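Local coordinates for protein TadZ (Pseudomonas aeruginosa, PDB 4LDA) that probably serves in pilus assembly, perhaps binding and hydrolysing ATP as a whole protein, of which this is the CheY-like N-terminal domain, at residues H12-L23 with I104-T114. Numbering follows the deposited sequence.
Sequences HPGELDWLQNSL and ITYGARASELT. With SO4 (sulfate ion), chain J.
The indole of Trp-18 lies between two parts of segment 104-114. Leu-113 CD2 sits over one face, 4.1 Å from the centroid of the six-membered ring, and Leu-113 CD1 reaches Trp-18 CZ2. On the opposite face lies the type II beta turn from Thr-105 to Ala-108: Tyr-106 CA is 3.9 Å from the same centroid, and Gly-107 CA lies over the five-membered ring. All three carbons over the faces make CH-pi contacts. Ile-104 CD1 touches Trp-18 CH2. A chi1 of 166° swings the indole away from the backbone N and carries it off helix 13-22 toward the turn. Deeper in, Leu-113 CD2 also meets Leu-19 CD2 and Ser-22 CB. Leu-19 continues inward to Val-29, Ala-8 and Ile-83 of the sheet.

The domain has the CheY-like receiver fold, a parallel sheet of strand order 2-1-3-4-5 with helices on both sides. The contact joins its first helix, 13-22, to its last, 110-121, and to the loop after the fifth strand. The axes of 13-22 and 110-114 cross at -69°, 9.6 Å apart.

At the outer end, the rim of Tyr-106 points at the Trp-18 face in an offset edge-to-face pair. His-12 turns its own edge to the Tyr-106 face, nearly perpendicular. Glu-15 CG lies over that same face, while its OE2 hydrogen-bonds Ser-55 OG and its OE1 Gln-11 N.

Trp-18 NE1 donates to Ala-108 O (2.9 Å, 170°), meeting a carbonyl lone pair. This bond and the packing on both faces together hold the indole's orientation. Ser-22 OG donates to Trp-18 O (2.6 Å), which Ser-22 N reaches from the opposite face of the carbonyl plane. A sulfate, likely a crystallisation additive, accepts from Ser-111 OG and, weakly, from Ala-110 N.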
loop_
_atom_site.group_PDB
_atom_site.type_symbol
_atom_site.label_atom_id
_atom_site.label_comp_id
_atom_site.label_asym_id
_atom_site.label_seq_id
_atom_site.Cartn_x
_atom_site.Cartn_y
_atom_site.Cartn_z
ATOM N N HIS A 12 7.984 -2.751 -10.284
ATOM C CA HIS A 12 8.761 -2.062 -11.319
ATOM C C HIS A 12 8.845 -0.542 -10.967
ATOM O O HIS A 12 7.969 -0.023 -10.273
ATOM C CB HIS A 12 8.255 -2.315 -12.751
ATOM C CG HIS A 12 6.961 -1.681 -13.096
ATOM N ND1 HIS A 12 6.916 -0.433 -13.685
ATOM C CD2 HIS A 12 5.704 -2.175 -13.001
ATOM C CE1 HIS A 12 5.634 -0.189 -13.896
ATOM N NE2 HIS A 12 4.867 -1.214 -13.507
ATOM N N PRO A 13 9.945 0.151 -11.380
ATOM C CA PRO A 13 10.153 1.566 -10.978
ATOM C C PRO A 13 9.062 2.557 -11.411
ATOM O O PRO A 13 8.879 3.577 -10.731
ATOM C CB PRO A 13 11.466 1.947 -11.677
ATOM C CG PRO A 13 12.156 0.672 -11.904
ATOM C CD PRO A 13 11.103 -0.349 -12.154
ATOM N N GLY A 14 8.383 2.273 -12.531
ATOM C CA GLY A 14 7.309 3.116 -13.042
ATOM C C GLY A 14 6.192 3.298 -12.035
ATOM O O GLY A 14 5.573 4.362 -11.977
ATOM N N GLU A 15 5.938 2.266 -11.221
ATOM C CA GLU A 15 4.926 2.291 -10.162
ATOM C C GLU A 15 5.336 3.235 -9.045
ATOM O O GLU A 15 4.507 3.998 -8.574
ATOM C CB GLU A 15 4.681 0.894 -9.586
ATOM C CG GLU A 15 3.985 -0.080 -10.510
ATOM C CD GLU A 15 3.871 -1.483 -9.941
ATOM O OE1 GLU A 15 4.774 -1.892 -9.177
ATOM O OE2 GLU A 15 2.893 -2.185 -10.280
ATOM N N LEU A 16 6.606 3.178 -8.612
ATOM C CA LEU A 16 7.125 4.020 -7.546
ATOM C C LEU A 16 7.058 5.500 -7.946
ATOM O O LEU A 16 6.639 6.320 -7.125
ATOM C CB LEU A 16 8.550 3.622 -7.181
ATOM C CG LEU A 16 9.127 4.334 -5.954
ATOM C CD1 LEU A 16 8.386 3.932 -4.664
ATOM C CD2 LEU A 16 10.614 4.114 -5.852
ATOM N N ASP A 17 7.428 5.832 -9.197
ATOM C CA ASP A 17 7.369 7.195 -9.719
ATOM C C ASP A 17 5.933 7.706 -9.732
ATOM O O ASP A 17 5.700 8.831 -9.305
ATOM C CB ASP A 17 7.977 7.280 -11.129
ATOM C CG ASP A 17 9.477 7.084 -11.171
ATOM O OD1 ASP A 17 10.154 7.446 -10.181
ATOM O OD2 ASP A 17 9.989 6.626 -12.219
ATOM N N TRP A 18 4.975 6.869 -10.191
ATOM C CA TRP A 18 3.542 7.158 -10.258
ATOM C C TRP A 18 2.985 7.460 -8.853
ATOM O O TRP A 18 2.272 8.451 -8.670
ATOM C CB TRP A 18 2.795 5.983 -10.912
ATOM C CG TRP A 18 1.291 5.987 -10.746
ATOM C CD1 TRP A 18 0.394 6.824 -11.343
ATOM C CD2 TRP A 18 0.514 5.014 -10.029
ATOM N NE1 TRP A 18 -0.883 6.470 -10.991
ATOM C CE2 TRP A 18 -0.840 5.362 -10.185
ATOM C CE3 TRP A 18 0.837 3.916 -9.215
ATOM C CZ2 TRP A 18 -1.880 4.617 -9.596
ATOM C CZ3 TRP A 18 -0.190 3.197 -8.612
ATOM C CH2 TRP A 18 -1.529 3.531 -8.824
ATOM N N LEU A 19 3.373 6.656 -7.861
ATOM C CA LEU A 19 2.972 6.874 -6.478
ATOM C C LEU A 19 3.559 8.170 -5.919
ATOM O O LEU A 19 2.803 8.969 -5.369
ATOM C CB LEU A 19 3.387 5.696 -5.579
ATOM C CG LEU A 19 2.648 4.370 -5.742
ATOM C CD1 LEU A 19 3.295 3.310 -4.892
ATOM C CD2 LEU A 19 1.167 4.497 -5.399
ATOM N N GLN A 20 4.889 8.386 -6.071
ATOM C CA GLN A 20 5.611 9.555 -5.560
ATOM C C GLN A 20 5.089 10.862 -6.138
ATOM O O GLN A 20 4.928 11.828 -5.390
ATOM C CB GLN A 20 7.117 9.445 -5.842
ATOM C CG GLN A 20 7.816 8.501 -4.880
ATOM C CD GLN A 20 9.270 8.195 -5.166
ATOM O OE1 GLN A 20 9.753 8.305 -6.295
ATOM N NE2 GLN A 20 9.959 7.643 -4.178
ATOM N N ASN A 21 4.842 10.897 -7.454
ATOM C CA ASN A 21 4.373 12.086 -8.160
ATOM C C ASN A 21 2.939 12.410 -7.815
ATOM O O ASN A 21 2.635 13.578 -7.596
ATOM C CB ASN A 21 4.516 11.915 -9.681
ATOM C CG ASN A 21 5.951 11.917 -10.184
ATOM O OD1 ASN A 21 6.883 12.426 -9.536
ATOM N ND2 ASN A 21 6.164 11.384 -11.375
ATOM N N SER A 22 2.064 11.391 -7.754
ATOM C CA SER A 22 0.648 11.563 -7.436
ATOM C C SER A 22 0.436 12.013 -5.997
ATOM O O SER A 22 -0.454 12.845 -5.752
ATOM C CB SER A 22 -0.117 10.262 -7.670
ATOM O OG SER A 22 0.037 9.789 -8.996
ATOM N N LEU A 23 1.248 11.481 -5.050
ATOM C CA LEU A 23 1.056 11.746 -3.628
ATOM C C LEU A 23 1.983 12.805 -3.062
ATOM O O LEU A 23 1.988 12.994 -1.844
ATOM C CB LEU A 23 1.251 10.433 -2.836
ATOM C CG LEU A 23 0.180 9.348 -3.082
ATOM C CD1 LEU A 23 0.549 8.037 -2.410
ATOM C CD2 LEU A 23 -1.141 9.815 -2.636
ATOM N N ILE A 104 -6.043 -0.438 -6.305
ATOM C CA ILE A 104 -5.925 0.579 -7.352
ATOM C C ILE A 104 -5.139 -0.018 -8.515
ATOM O O ILE A 104 -4.386 -0.972 -8.335
ATOM C CB ILE A 104 -5.293 1.918 -6.839
ATOM C CG1 ILE A 104 -3.946 1.678 -6.120
ATOM C CG2 ILE A 104 -6.296 2.647 -5.914
ATOM C CD1 ILE A 104 -3.149 2.911 -5.715
ATOM N N THR A 105 -5.364 0.508 -9.711
ATOM C CA THR A 105 -4.643 0.046 -10.887
ATOM C C THR A 105 -3.578 1.090 -11.209
ATOM O O THR A 105 -3.830 2.299 -11.177
ATOM C CB THR A 105 -5.579 -0.259 -12.082
ATOM O OG1 THR A 105 -6.498 -1.267 -11.684
ATOM C CG2 THR A 105 -4.829 -0.759 -13.325
ATOM N N TYR A 106 -2.366 0.586 -11.486
ATOM C CA TYR A 106 -1.227 1.395 -11.881
ATOM C C TYR A 106 -1.581 2.246 -13.093
ATOM O O TYR A 106 -2.096 1.729 -14.078
ATOM C CB TYR A 106 -0.026 0.493 -12.175
ATOM C CG TYR A 106 1.092 1.180 -12.907
ATOM C CD1 TYR A 106 1.772 2.248 -12.333
ATOM C CD2 TYR A 106 1.522 0.721 -14.144
ATOM C CE1 TYR A 106 2.802 2.895 -13.011
ATOM C CE2 TYR A 106 2.556 1.348 -14.827
ATOM C CZ TYR A 106 3.209 2.422 -14.246
ATOM O OH TYR A 106 4.236 3.046 -14.901
ATOM N N GLY A 107 -1.351 3.542 -12.989
ATOM C CA GLY A 107 -1.666 4.479 -14.056
ATOM C C GLY A 107 -2.979 5.201 -13.851
ATOM O O GLY A 107 -3.449 5.909 -14.748
ATOM N N ALA A 108 -3.598 5.009 -12.688
ATOM C CA ALA A 108 -4.848 5.700 -12.358
ATOM C C ALA A 108 -4.568 7.193 -12.143
ATOM O O ALA A 108 -3.454 7.549 -11.775
ATOM C CB ALA A 108 -5.477 5.083 -11.123
ATOM N N ARG A 109 -5.556 8.069 -12.377
ATOM C CA ARG A 109 -5.402 9.519 -12.184
ATOM C C ARG A 109 -4.850 9.829 -10.790
ATOM O O ARG A 109 -5.217 9.147 -9.826
ATOM C CB ARG A 109 -6.755 10.238 -12.383
ATOM C CG ARG A 109 -7.242 10.189 -13.806
ATOM C CD ARG A 109 -8.595 10.837 -13.963
ATOM N NE ARG A 109 -9.064 10.729 -15.345
ATOM C CZ ARG A 109 -10.224 11.204 -15.785
ATOM N NH1 ARG A 109 -11.052 11.827 -14.956
ATOM N NH2 ARG A 109 -10.564 11.059 -17.060
ATOM N N ALA A 110 -3.989 10.860 -10.675
ATOM C CA ALA A 110 -3.417 11.274 -9.397
ATOM C C ALA A 110 -4.503 11.628 -8.361
ATOM O O ALA A 110 -4.325 11.324 -7.187
ATOM C CB ALA A 110 -2.499 12.470 -9.603
ATOM N N SER A 111 -5.638 12.213 -8.809
ATOM C CA SER A 111 -6.765 12.622 -7.962
ATOM C C SER A 111 -7.423 11.402 -7.281
ATOM O O SER A 111 -7.994 11.551 -6.199
ATOM C CB SER A 111 -7.799 13.407 -8.769
ATOM O OG SER A 111 -8.300 12.655 -9.859
ATOM N N GLU A 112 -7.301 10.205 -7.885
ATOM C CA GLU A 112 -7.832 8.971 -7.324
ATOM C C GLU A 112 -6.998 8.527 -6.143
ATOM O O GLU A 112 -7.557 8.010 -5.171
ATOM C CB GLU A 112 -7.888 7.863 -8.377
ATOM C CG GLU A 112 -8.914 8.089 -9.485
ATOM C CD GLU A 112 -8.997 6.969 -10.504
ATOM O OE1 GLU A 112 -9.047 5.787 -10.088
ATOM O OE2 GLU A 112 -9.064 7.277 -11.718
ATOM N N LEU A 113 -5.679 8.772 -6.200
ATOM C CA LEU A 113 -4.732 8.427 -5.142
ATOM C C LEU A 113 -4.836 9.396 -3.981
ATOM O O LEU A 113 -4.850 8.948 -2.848
ATOM C CB LEU A 113 -3.283 8.386 -5.675
ATOM C CG LEU A 113 -2.775 6.998 -6.122
ATOM C CD1 LEU A 113 -3.584 6.458 -7.274
ATOM C CD2 LEU A 113 -1.376 7.086 -6.558
ATOM N N THR A 114 -4.912 10.713 -4.244
ATOM C CA THR A 114 -5.048 11.745 -3.194
ATOM C C THR A 114 -6.409 11.611 -2.517
ATOM O O THR A 114 -6.507 11.841 -1.311
ATOM C CB THR A 114 -4.842 13.164 -3.734
ATOM O OG1 THR A 114 -5.737 13.374 -4.818
ATOM C CG2 THR A 114 -3.429 13.414 -4.184
HETATM S S SO4 J . -5.739 14.291 -12.219
HETATM O O1 SO4 J . -5.578 14.915 -13.535
HETATM O O2 SO4 J . -4.816 13.155 -12.125
HETATM O O3 SO4 J . -5.426 15.245 -11.146
HETATM O O4 SO4 J . -7.131 13.845 -12.093
#